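Local coordinates for protein malonyl CoA-ACP transacylase (Xanthomonas oryzae pv. oryzae, PDB 3K89) that probably transfers the malonyl group from malonyl-CoA to the holo acyl carrier protein, the step that supplies malonyl units for fatty acid synthesis, at residues Gly285-Ile290 and Leu294-Leu299; Pro229-Val234 and Val263-Ser268; Phe8-Gln13 and Ala74-Trp79; Asn162-Ser165 and Ile169-Gly172. One frame throughout, in Å; residues are numbered along the deposited sequence.

Contact 1 of 4, residues Gly285-Ile290 and Leu294-Leu299; sequences GLIKRI and LDARPL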
loop_
_atom_site.group_PDB
_atom_site.type_symbol
_atom_site.label_atom_id
_atom_site.label_comp_id
_atom_site.label_asym_id
_atom_site.label_seq_id
_atom_site.Cartn_x
_atom_site.Cartn_y
_atom_site.Cartn_z
ATOM N N GLY A 285 7.790 10.333 -0.730
ATOM C CA GLY A 285 8.661 10.567 -1.909
ATOM C C GLY A 285 7.876 10.627 -3.211
ATOM O O GLY A 285 8.086 11.525 -4.047
ATOM N N LEU A 286 6.942 9.688 -3.385
ATOM C CA LEU A 286 6.072 9.688 -4.565
ATOM C C LEU A 286 5.217 10.950 -4.659
ATOM O O LEU A 286 5.093 11.543 -5.732
ATOM C CB LEU A 286 5.183 8.426 -4.600
ATOM C CG LEU A 286 5.964 7.105 -4.606
ATOM C CD1 LEU A 286 4.975 5.960 -4.486
ATOM C CD2 LEU A 286 6.795 6.962 -5.901
ATOM N N ILE A 287 4.632 11.338 -3.531
ATOM C CA ILE A 287 3.756 12.507 -3.460
ATOM C C ILE A 287 4.526 13.769 -3.892
ATOM O O ILE A 287 3.996 14.570 -4.664
ATOM C CB ILE A 287 3.143 12.677 -2.058
ATOM C CG1 ILE A 287 2.080 11.594 -1.807
ATOM C CG2 ILE A 287 2.465 14.056 -1.919
ATOM C CD1 ILE A 287 1.766 11.349 -0.332
ATOM N N LYS A 288 5.760 13.915 -3.413
ATOM C CA LYS A 288 6.606 15.074 -3.771
ATOM C C LYS A 288 6.878 15.145 -5.269
ATOM O O LYS A 288 7.069 16.240 -5.824
ATOM C CB LYS A 288 7.924 15.068 -2.983
ATOM C CG LYS A 288 7.752 15.238 -1.473
ATOM C CD LYS A 288 9.078 15.470 -0.773
ATOM C CE LYS A 288 9.240 14.579 0.467
ATOM N NZ LYS A 288 7.996 14.405 1.283
ATOM N N ARG A 289 6.905 13.985 -5.928
ATOM C CA ARG A 289 7.105 13.917 -7.378
ATOM C C ARG A 289 5.807 14.176 -8.148
ATOM O O ARG A 289 5.833 14.748 -9.239
ATOM C CB ARG A 289 7.750 12.578 -7.777
ATOM C CG ARG A 289 8.136 12.437 -9.248
ATOM C CD ARG A 289 9.261 13.397 -9.651
ATOM N NE ARG A 289 9.440 13.428 -11.103
ATOM C CZ ARG A 289 8.674 14.124 -11.939
ATOM N NH1 ARG A 289 7.673 14.861 -11.471
ATOM N NH2 ARG A 289 8.911 14.084 -13.247
ATOM N N ILE A 290 4.678 13.761 -7.576
ATOM C CA ILE A 290 3.374 13.928 -8.206
ATOM C C ILE A 290 2.909 15.392 -8.187
ATOM O O ILE A 290 2.439 15.930 -9.203
ATOM C CB ILE A 290 2.314 13.012 -7.531
ATOM C CG1 ILE A 290 2.649 11.538 -7.791
ATOM C CG2 ILE A 290 0.912 13.310 -8.072
ATOM C CD1 ILE A 290 2.066 10.568 -6.744
ATOM N N LEU A 294 2.235 19.970 -2.467
ATOM C CA LEU A 294 1.707 19.295 -1.274
ATOM C C LEU A 294 2.741 19.176 -0.161
ATOM O O LEU A 294 3.923 18.941 -0.423
ATOM C CB LEU A 294 1.144 17.914 -1.637
ATOM C CG LEU A 294 0.060 17.893 -2.718
ATOM C CD1 LEU A 294 -0.341 16.463 -3.077
ATOM C CD2 LEU A 294 -1.159 18.726 -2.312
ATOM N N ASP A 295 2.284 19.357 1.079
ATOM C CA ASP A 295 3.115 19.233 2.266
ATOM C C ASP A 295 3.009 17.788 2.747
ATOM O O ASP A 295 2.088 17.441 3.492
ATOM C CB ASP A 295 2.628 20.222 3.332
ATOM C CG ASP A 295 3.434 20.178 4.635
ATOM O OD1 ASP A 295 4.396 19.398 4.782
ATOM O OD2 ASP A 295 3.083 20.958 5.548
ATOM N N ALA A 296 3.944 16.958 2.289
ATOM C CA ALA A 296 3.931 15.530 2.590
ATOM C C ALA A 296 4.935 15.171 3.683
ATOM O O ALA A 296 6.139 15.413 3.540
ATOM C CB ALA A 296 4.213 14.720 1.315
ATOM N N ARG A 297 4.450 14.584 4.773
ATOM C CA ARG A 297 5.303 14.285 5.927
ATOM C C ARG A 297 5.162 12.850 6.431
ATOM O O ARG A 297 4.046 12.428 6.729
ATOM C CB ARG A 297 4.963 15.224 7.087
ATOM C CG ARG A 297 5.298 16.672 6.856
ATOM C CD ARG A 297 4.982 17.442 8.115
ATOM N NE ARG A 297 5.397 18.837 8.009
ATOM C CZ ARG A 297 6.419 19.378 8.676
ATOM N NH1 ARG A 297 7.186 18.648 9.503
ATOM N NH2 ARG A 297 6.692 20.661 8.493
ATOM N N PRO A 298 6.278 12.124 6.569
ATOM C CA PRO A 298 6.226 10.803 7.227
ATOM C C PRO A 298 5.985 10.916 8.734
ATOM O O PRO A 298 6.359 11.924 9.350
ATOM C CB PRO A 298 7.639 10.252 7.008
ATOM C CG PRO A 298 8.482 11.470 6.887
ATOM C CD PRO A 298 7.649 12.445 6.127
ATOM N N LEU A 299 5.387 9.878 9.320
ATOM C CA LEU A 299 5.159 9.806 10.758
ATOM C C LEU A 299 5.879 8.616 11.417
ATOM O O LEU A 299 5.655 8.334 12.596
ATOM C CB LEU A 299 3.645 9.716 11.044
ATOM C CG LEU A 299 2.685 10.748 10.455
ATOM C CD1 LEU A 299 1.232 10.401 10.821
ATOM C CD2 LEU A 299 3.049 12.151 10.941
HETATM O O HOH W 1 8.740 14.988 3.746
#
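Leu294 meets Ile287 at the start of the segment Leu294-Leu299. Its CD1 methyl lies 3.9 Å from Ile287 CG2, and the two side chains cross at about a right angle. Next comes Asp295, whose CB points away from the helix. Its OD1 forms a long, weak salt bridge with Arg297 NE (3.4 Å), and its OD2 is hydrogen-bonded to Trp312. Ala296 turns back toward the helix and is central to the contact. Its CB sits 3.7 Å from Ile287 CG2. With Ile287 CG1 beside the backbone N (chi1 -72°), CG2 is left facing the strand, where it touches both Leu294 CD1 and Ala296 CB. The carbonyl of Ala296 takes a weak hydrogen bond from Lys288, NZ to O 3.1 Å. A water bridges the same two groups: it accepts from Lys288 NZ at 2.6 Å and donates to Ala296 O, also at 2.6 Å. The lysine chain bends at its last two torsions, which brings NZ within 3.8 Å of Ala296 CB. The CB of Arg297 points away from the helix, and its side chain touches Ala308 and Ala311 of the helix 302-311. Strand 295-298 is the last of the parallel sheet, and this is the closing half of the beta-alpha-beta unit formed by strand 273-276, helix 282-290 and strand 295-298. The contact is therefore apolar on its buried side and polar where Lys288 lies exposed. The ammonium group has Ala296 O, the water and, weakly, Ser284 O as acceptors, and it keeps these polar partners although it lies close to a methyl.

Contact 2 of 4, residues Pro229-Val234 and Val263-Ser268; sequences PVVQNV and VQALAS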
loop_
_atom_site.group_PDB
_atom_site.type_symbol
_atom_site.label_atom_id
_atom_site.label_comp_id
_atom_site.label_asym_id
_atom_site.label_seq_id
_atom_site.Cartn_x
_atom_site.Cartn_y
_atom_site.Cartn_z
ATOM N N PRO A 229 -13.841 9.128 4.207
ATOM C CA PRO A 229 -13.866 8.447 2.909
ATOM C C PRO A 229 -12.473 7.978 2.496
ATOM O O PRO A 229 -11.475 8.657 2.777
ATOM C CB PRO A 229 -14.385 9.508 1.936
ATOM C CG PRO A 229 -15.010 10.585 2.832
ATOM C CD PRO A 229 -14.213 10.553 4.082
ATOM N N VAL A 230 -12.453 6.845 1.809
ATOM C CA VAL A 230 -11.215 6.254 1.285
ATOM C C VAL A 230 -11.183 6.327 -0.245
ATOM O O VAL A 230 -12.045 5.754 -0.940
ATOM C CB VAL A 230 -11.055 4.796 1.780
ATOM C CG1 VAL A 230 -9.762 4.183 1.249
ATOM C CG2 VAL A 230 -11.066 4.751 3.298
ATOM N N VAL A 231 -10.203 7.063 -0.759
ATOM C CA VAL A 231 -9.949 7.098 -2.201
ATOM C C VAL A 231 -9.219 5.805 -2.596
ATOM O O VAL A 231 -8.103 5.569 -2.127
ATOM C CB VAL A 231 -9.103 8.331 -2.572
ATOM C CG1 VAL A 231 -8.819 8.344 -4.064
ATOM C CG2 VAL A 231 -9.817 9.606 -2.139
ATOM N N GLN A 232 -9.861 4.978 -3.429
ATOM C CA GLN A 232 -9.378 3.613 -3.715
ATOM C C GLN A 232 -8.515 3.554 -4.974
ATOM O O GLN A 232 -8.681 4.342 -5.903
ATOM C CB GLN A 232 -10.561 2.660 -3.754
ATOM C CG GLN A 232 -11.128 2.452 -2.347
ATOM C CD GLN A 232 -12.142 1.332 -2.254
ATOM O OE1 GLN A 232 -11.783 0.136 -2.147
ATOM N NE2 GLN A 232 -13.414 1.703 -2.237
ATOM N N ASN A 233 -7.557 2.632 -4.973
ATOM C CA ASN A 233 -6.511 2.549 -5.996
ATOM C C ASN A 233 -6.982 2.211 -7.398
ATOM O O ASN A 233 -6.328 2.589 -8.380
ATOM C CB ASN A 233 -5.495 1.431 -5.652
ATOM C CG ASN A 233 -4.623 1.707 -4.392
ATOM O OD1 ASN A 233 -4.001 0.773 -3.890
ATOM N ND2 ASN A 233 -4.527 2.953 -3.930
ATOM N N VAL A 234 -8.044 1.415 -7.516
ATOM C CA VAL A 234 -8.363 0.867 -8.841
ATOM C C VAL A 234 -8.757 2.004 -9.797
ATOM O O VAL A 234 -8.460 1.947 -10.987
ATOM C CB VAL A 234 -9.439 -0.245 -8.777
ATOM C CG1 VAL A 234 -10.814 0.292 -8.310
ATOM C CG2 VAL A 234 -9.566 -0.950 -10.141
ATOM N N VAL A 263 -3.412 10.492 -5.549
ATOM C CA VAL A 263 -2.817 11.707 -4.984
ATOM C C VAL A 263 -3.394 12.944 -5.686
ATOM O O VAL A 263 -3.758 13.910 -5.024
ATOM C CB VAL A 263 -1.279 11.672 -5.050
ATOM C CG1 VAL A 263 -0.659 13.001 -4.596
ATOM C CG2 VAL A 263 -0.732 10.528 -4.157
ATOM N N GLN A 264 -3.504 12.887 -7.005
ATOM C CA GLN A 264 -4.148 13.978 -7.764
ATOM C C GLN A 264 -5.604 14.175 -7.337
ATOM O O GLN A 264 -6.089 15.316 -7.265
ATOM C CB GLN A 264 -4.048 13.722 -9.278
ATOM C CG GLN A 264 -2.621 13.889 -9.804
ATOM C CD GLN A 264 -2.437 13.396 -11.243
ATOM O OE1 GLN A 264 -3.240 12.625 -11.768
ATOM N NE2 GLN A 264 -1.363 13.845 -11.881
ATOM N N ALA A 265 -6.294 13.078 -7.025
ATOM C CA ALA A 265 -7.693 13.156 -6.571
ATOM C C ALA A 265 -7.783 13.855 -5.222
ATOM O O ALA A 265 -8.686 14.678 -5.006
ATOM C CB ALA A 265 -8.351 11.769 -6.519
ATOM N N LEU A 266 -6.862 13.514 -4.313
ATOM C CA LEU A 266 -6.766 14.200 -3.014
ATOM C C LEU A 266 -6.572 15.704 -3.203
ATOM O O LEU A 266 -7.333 16.491 -2.635
ATOM C CB LEU A 266 -5.631 13.625 -2.159
ATOM C CG LEU A 266 -5.792 12.169 -1.689
ATOM C CD1 LEU A 266 -4.496 11.717 -0.987
ATOM C CD2 LEU A 266 -7.020 11.987 -0.784
ATOM N N ALA A 267 -5.569 16.075 -3.999
ATOM C CA ALA A 267 -5.242 17.481 -4.269
ATOM C C ALA A 267 -6.416 18.216 -4.913
ATOM O O ALA A 267 -6.679 19.373 -4.576
ATOM C CB ALA A 267 -4.003 17.583 -5.147
ATOM N N SER A 268 -7.120 17.551 -5.822
ATOM C CA SER A 268 -8.258 18.178 -6.512
ATOM C C SER A 268 -9.421 18.421 -5.546
ATOM O O SER A 268 -10.314 19.236 -5.824
ATOM C CB SER A 268 -8.716 17.324 -7.700
ATOM O OG SER A 268 -9.484 16.212 -7.258
#
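Val231 is the residue through which the segment Pro229-Val234 touches the helix, and it meets Ala265 and Leu266 there. Before it, Pro229 leads the chain in, with a backbone hydrogen bond to Leu90. Val230 turns its CB away from the helix. Val231 then points its CB toward the helix and divides its two methyls between neighbouring residues. CG1 is anti to the backbone N (chi1 179°) and lies 4.2 Å from Ala265 CB. CG2, anti to the carbonyl carbon, lies 3.9 Å from Leu266 CD2. Leu266 CB points neither toward nor away from the valine, yet CD2 at its end comes close, and the two side chains cross obliquely. No hydrogen bond joins the two segments. Val231 belongs to the short, weakly bonded strand 231-232, which pairs antiparallel with strand 237-238 and also bonds to Leu90 of strand 86-92. The helix 259-268 thus packs on the chain that runs beside the sheet strand leading to the predicted nucleophile elbow. Further on, Asn233 is tied to that elbow: its OD1 bonds to the backbone N of Ser94, the predicted active-site serine, and its ND2 to Gly92 O. On the helix, the hydroxyl of Ser268 turns back within its own segment. OG donates to Ala265 O at 2.8 Å, and the donor is tilted 30° from the carbonyl plane.

Contact 3 of 4, residues Phe8-Gln13 and Ala74-Trp79; sequences FVFPGQ and AVWRLW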
loop_
_atom_site.group_PDB
_atom_site.type_symbol
_atom_site.label_atom_id
_atom_site.label_comp_id
_atom_site.label_asym_id
_atom_site.label_seq_id
_atom_site.Cartn_x
_atom_site.Cartn_y
_atom_site.Cartn_z
ATOM N N PHE A 8 -4.505 11.392 5.151
ATOM C CA PHE A 8 -3.529 10.399 5.616
ATOM C C PHE A 8 -3.424 9.338 4.530
ATOM O O PHE A 8 -4.444 8.961 3.933
ATOM C CB PHE A 8 -3.990 9.735 6.911
ATOM C CG PHE A 8 -3.485 10.401 8.159
ATOM C CD1 PHE A 8 -3.481 11.793 8.270
ATOM C CD2 PHE A 8 -3.058 9.634 9.239
ATOM C CE1 PHE A 8 -3.022 12.399 9.444
ATOM C CE2 PHE A 8 -2.603 10.227 10.414
ATOM C CZ PHE A 8 -2.584 11.615 10.513
ATOM N N VAL A 9 -2.194 8.882 4.284
ATOM C CA VAL A 9 -1.938 7.765 3.338
ATOM C C VAL A 9 -1.191 6.664 4.076
ATOM O O VAL A 9 -0.393 6.951 4.967
ATOM C CB VAL A 9 -1.177 8.190 2.046
ATOM C CG1 VAL A 9 -2.021 9.172 1.203
ATOM C CG2 VAL A 9 0.201 8.774 2.345
ATOM N N PHE A 10 -1.439 5.407 3.686
ATOM C CA PHE A 10 -0.865 4.273 4.406
ATOM C C PHE A 10 -0.009 3.441 3.472
ATOM O O PHE A 10 -0.428 3.142 2.355
ATOM C CB PHE A 10 -1.989 3.421 5.007
ATOM C CG PHE A 10 -2.873 4.197 5.954
ATOM C CD1 PHE A 10 -3.962 4.940 5.468
ATOM C CD2 PHE A 10 -2.580 4.223 7.321
ATOM C CE1 PHE A 10 -4.765 5.697 6.373
ATOM C CE2 PHE A 10 -3.380 4.946 8.226
ATOM C CZ PHE A 10 -4.466 5.697 7.745
ATOM N N PRO A 11 1.211 3.099 3.915
ATOM C CA PRO A 11 2.149 2.388 3.044
ATOM C C PRO A 11 1.868 0.900 2.880
ATOM O O PRO A 11 1.140 0.298 3.664
ATOM C CB PRO A 11 3.489 2.571 3.759
ATOM C CG PRO A 11 3.107 2.613 5.195
ATOM C CD PRO A 11 1.808 3.415 5.226
ATOM N N GLY A 12 2.487 0.324 1.855
ATOM C CA GLY A 12 2.290 -1.089 1.564
ATOM C C GLY A 12 3.625 -1.780 1.374
ATOM O O GLY A 12 4.672 -1.273 1.797
ATOM N N GLN A 13 3.555 -2.958 0.757
ATOM C CA GLN A 13 4.725 -3.798 0.512
ATOM C C GLN A 13 5.918 -2.993 0.007
ATOM O O GLN A 13 5.814 -2.259 -0.984
ATOM C CB GLN A 13 4.360 -4.887 -0.510
ATOM C CG GLN A 13 5.442 -6.006 -0.655
ATOM C CD GLN A 13 5.348 -7.023 0.481
ATOM O OE1 GLN A 13 4.256 -7.395 0.898
ATOM N NE2 GLN A 13 6.500 -7.495 0.959
ATOM N N ALA A 74 -1.269 1.308 14.127
ATOM C CA ALA A 74 -0.617 1.766 15.379
ATOM C C ALA A 74 -0.317 3.272 15.341
ATOM O O ALA A 74 -0.612 3.997 16.303
ATOM C CB ALA A 74 0.652 0.979 15.679
ATOM N N VAL A 75 0.236 3.751 14.230
ATOM C CA VAL A 75 0.536 5.181 14.114
ATOM C C VAL A 75 -0.771 6.005 14.062
ATOM O O VAL A 75 -0.851 7.089 14.646
ATOM C CB VAL A 75 1.462 5.481 12.920
ATOM C CG1 VAL A 75 1.777 7.006 12.862
ATOM C CG2 VAL A 75 2.761 4.649 13.059
ATOM N N TRP A 76 -1.795 5.473 13.382
ATOM C CA TRP A 76 -3.111 6.113 13.311
ATOM C C TRP A 76 -3.676 6.331 14.716
ATOM O O TRP A 76 -4.142 7.424 15.048
ATOM C CB TRP A 76 -4.076 5.229 12.503
ATOM C CG TRP A 76 -5.517 5.696 12.561
ATOM C CD1 TRP A 76 -6.558 5.103 13.245
ATOM C CD2 TRP A 76 -6.059 6.846 11.916
ATOM N NE1 TRP A 76 -7.719 5.819 13.035
ATOM C CE2 TRP A 76 -7.443 6.892 12.232
ATOM C CE3 TRP A 76 -5.521 7.834 11.082
ATOM C CZ2 TRP A 76 -8.283 7.890 11.755
ATOM C CZ3 TRP A 76 -6.362 8.834 10.609
ATOM C CH2 TRP A 76 -7.733 8.853 10.948
ATOM N N ARG A 77 -3.625 5.289 15.536
ATOM C CA ARG A 77 -4.192 5.354 16.893
ATOM C C ARG A 77 -3.416 6.332 17.766
ATOM O O ARG A 77 -4.012 7.049 18.582
ATOM C CB ARG A 77 -4.266 3.966 17.519
ATOM C CG ARG A 77 -5.351 3.109 16.866
ATOM C CD ARG A 77 -5.360 1.712 17.443
ATOM N NE ARG A 77 -6.501 0.922 16.958
ATOM C CZ ARG A 77 -6.770 -0.316 17.379
ATOM N NH1 ARG A 77 -5.972 -0.913 18.267
ATOM N NH2 ARG A 77 -7.814 -0.981 16.895
ATOM N N LEU A 78 -2.106 6.396 17.544
ATOM C CA LEU A 78 -1.255 7.345 18.264
ATOM C C LEU A 78 -1.636 8.779 17.932
ATOM O O LEU A 78 -1.899 9.579 18.841
ATOM C CB LEU A 78 0.224 7.077 17.951
ATOM C CG LEU A 78 1.278 8.012 18.556
ATOM C CD1 LEU A 78 1.190 8.051 20.080
ATOM C CD2 LEU A 78 2.676 7.576 18.103
ATOM N N TRP A 79 -1.660 9.101 16.637
ATOM C CA TRP A 79 -2.024 10.434 16.163
ATOM C C TRP A 79 -3.389 10.837 16.698
ATOM O O TRP A 79 -3.550 11.935 17.243
ATOM C CB TRP A 79 -2.067 10.442 14.635
ATOM C CG TRP A 79 -2.361 11.781 14.051
ATOM C CD1 TRP A 79 -3.586 12.283 13.719
ATOM C CD2 TRP A 79 -1.408 12.796 13.718
ATOM N NE1 TRP A 79 -3.450 13.542 13.189
ATOM C CE2 TRP A 79 -2.123 13.880 13.184
ATOM C CE3 TRP A 79 -0.012 12.888 13.819
ATOM C CZ2 TRP A 79 -1.496 15.057 12.752
ATOM C CZ3 TRP A 79 0.615 14.054 13.379
ATOM C CH2 TRP A 79 -0.130 15.124 12.858
#
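Phe8 reaches from its strand into two tryptophans of the helix, Trp76 and Trp79. Its CB points toward the helix, and from there the ring extends to both indoles, one at its face and one at its tip. CG is the first ring atom to meet a partner, Trp76 CZ3 at 4.1 Å. CD2 comes closer to the same indole, 3.6 Å from Trp76 CE3. The edge of Trp76 is directed at the face of Phe8 here, in an offset edge-to-face pair with planes at 85°. CE2 stands between the two tryptophans, 3.8 Å from Trp76 CE3 and 4.0 Å from Trp79 CG. CE1 approaches Trp79 NE1 at 3.9 Å. CZ, the tip, lies over one face of Trp79, 3.4 Å from its CD1. In this second edge-to-face pair the roles change: Phe8 gives the edge and Trp79 the face, with the planes well inclined to each other. Trp79 CG is anti to the backbone N (chi1 -177°), which carries the indole out to where its face meets that tip. Phe10, two residues along the strand, adds its CZ at 4.1 Å from Trp76 CE3. The strand 6-10 is in the parallel sheet, and the segment Ala74-Trp79 of the helix 61-81 runs nearly antiparallel to it, at 158°. Beyond the cluster, Phe10 packs on the helix 95-103 that follows the predicted nucleophile. The contact is thus made by aromatic C-H groups and ring faces. Trp79 NE1 donates to Gln85 O, which probably helps fix the rotation of the indole whose face meets Phe8.

Contact 4 of 4, residues Asn162-Ser165 and Ile169-Gly172; sequences NFNS and IVIG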
loop_
_atom_site.group_PDB
_atom_site.type_symbol
_atom_site.label_atom_id
_atom_site.label_comp_id
_atom_site.label_asym_id
_atom_site.label_seq_id
_atom_site.Cartn_x
_atom_site.Cartn_y
_atom_site.Cartn_z
ATOM N N ASN A 162 1.932 -0.695 -11.092
ATOM C CA ASN A 162 1.727 0.531 -10.298
ATOM C C ASN A 162 2.041 1.749 -11.160
ATOM O O ASN A 162 3.128 1.810 -11.746
ATOM C CB ASN A 162 2.720 0.702 -9.142
ATOM C CG ASN A 162 2.655 -0.364 -8.029
ATOM O OD1 ASN A 162 1.793 -1.261 -7.943
ATOM N ND2 ASN A 162 3.593 -0.223 -7.142
ATOM N N PHE A 163 1.145 2.726 -11.171
ATOM C CA PHE A 163 1.476 4.087 -11.623
ATOM C C PHE A 163 1.813 4.888 -10.372
ATOM O O PHE A 163 0.906 5.378 -9.696
ATOM C CB PHE A 163 0.304 4.698 -12.407
ATOM C CG PHE A 163 0.012 3.975 -13.696
ATOM C CD1 PHE A 163 0.760 4.250 -14.845
ATOM C CD2 PHE A 163 -0.994 3.001 -13.754
ATOM C CE1 PHE A 163 0.497 3.569 -16.043
ATOM C CE2 PHE A 163 -1.254 2.311 -14.931
ATOM C CZ PHE A 163 -0.513 2.600 -16.087
ATOM N N ASN A 164 3.104 4.971 -10.038
ATOM C CA ASN A 164 3.538 5.528 -8.751
ATOM C C ASN A 164 3.827 7.015 -8.725
ATOM O O ASN A 164 3.543 7.662 -7.745
ATOM C CB ASN A 164 4.692 4.717 -8.142
ATOM C CG ASN A 164 4.214 3.398 -7.594
ATOM O OD1 ASN A 164 3.036 3.269 -7.260
ATOM N ND2 ASN A 164 5.109 2.413 -7.495
ATOM N N SER A 165 4.405 7.533 -9.803
ATOM C CA SER A 165 4.580 8.972 -9.967
ATOM C C SER A 165 4.946 9.185 -11.422
ATOM O O SER A 165 5.249 8.224 -12.115
ATOM C CB SER A 165 5.689 9.509 -9.053
ATOM O OG SER A 165 6.973 9.125 -9.491
ATOM N N ILE A 169 7.047 3.827 -12.824
ATOM C CA ILE A 169 6.034 2.803 -13.067
ATOM C C ILE A 169 6.636 1.478 -12.672
ATOM O O ILE A 169 7.814 1.204 -12.945
ATOM C CB ILE A 169 5.596 2.728 -14.548
ATOM C CG1 ILE A 169 4.893 4.001 -14.984
ATOM C CG2 ILE A 169 4.675 1.536 -14.793
ATOM C CD1 ILE A 169 4.459 3.923 -16.442
ATOM N N VAL A 170 5.843 0.660 -11.998
ATOM C CA VAL A 170 6.259 -0.695 -11.727
ATOM C C VAL A 170 5.497 -1.587 -12.696
ATOM O O VAL A 170 4.277 -1.478 -12.833
ATOM C CB VAL A 170 5.976 -1.082 -10.255
ATOM C CG1 VAL A 170 6.315 -2.561 -9.999
ATOM C CG2 VAL A 170 6.775 -0.203 -9.332
ATOM N N ILE A 171 6.226 -2.456 -13.389
ATOM C CA ILE A 171 5.611 -3.459 -14.255
ATOM C C ILE A 171 5.698 -4.825 -13.593
ATOM O O ILE A 171 6.521 -5.023 -12.706
ATOM C CB ILE A 171 6.272 -3.512 -15.668
ATOM C CG1 ILE A 171 7.737 -3.968 -15.592
ATOM C CG2 ILE A 171 6.180 -2.140 -16.350
ATOM C CD1 ILE A 171 8.403 -4.077 -16.981
ATOM N N GLY A 172 4.807 -5.723 -13.984
ATOM C CA GLY A 172 4.783 -7.038 -13.375
ATOM C C GLY A 172 4.117 -8.080 -14.235
ATOM O O GLY A 172 3.431 -7.759 -15.205
#
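Asn164, which meets Val170, belongs to a classic beta bulge: it and Ser165 both face Gln168, one residue before Ile169. The bulge lies in the beta hairpin of strands 158-165 and 168-172, part of the mixed sheet. Ahead of it the pairing is regular. Asn162 and Val170 form an antiparallel hydrogen-bonded pair. Asn162 N donates to Val170 O at 3.0 Å, with an angle of 165° at the hydrogen. Val170 N returns a bond to Asn162 O, also at 3.0 Å, and this donor lies in the carbonyl plane. The same carbonyl oxygen takes a CA-H...O contact from Ile169 CA at 3.3 Å. Phe163 and Ile169 form the adjacent non-hydrogen-bonded pair, with their side chains on the other face of the sheet from Asn162 and Val170. The two lie alongside each other, pointing the same way, and Asp142 of the helix 142-152 touches both. On the face of Asn162 and Val170, these two lie side by side in the same manner, CB to CB at 3.9 Å. The Asn162 side chain is about 4 Å from that of His203 and about 6 Å from that of Ser94, both predicted active-site residues. The face carrying Asn162 therefore probably borders the active site. Val170 CG2 lies beside the backbone N (CG1 anti, chi1 175°), which turns that methyl to Asn162 and Asn164. The Asn164 side chain crosses the valine at a slant. Ile169 CD1 approaches the Phe163 ring obliquely: it lies 4.0 Å from Phe163 CE1.

Along the chain contact 3 closes first, then contact 4, contact 2 and contact 1. Contacts 1 and 3 share the parallel sheet, through strands 295-298 and 6-10, with centres about 14 Å apart. They touch where Leu299 packs on Val75, Phe8 and Trp79. Contact 2 is also about 14 Å from contact 1, centre to centre, and Val263 packs on Ile287, Ile290 and Leu294. Contact 4 lies in the separate mixed sheet, about 22 Å from contact 3 between centres. The helix 282-290 bridges the two sheets, since Leu286, Arg289 and Ile290 meet Asn164 and Ser165. This probably ties the part carrying Ser94 to the hairpin beside His203, both predicted active-site residues.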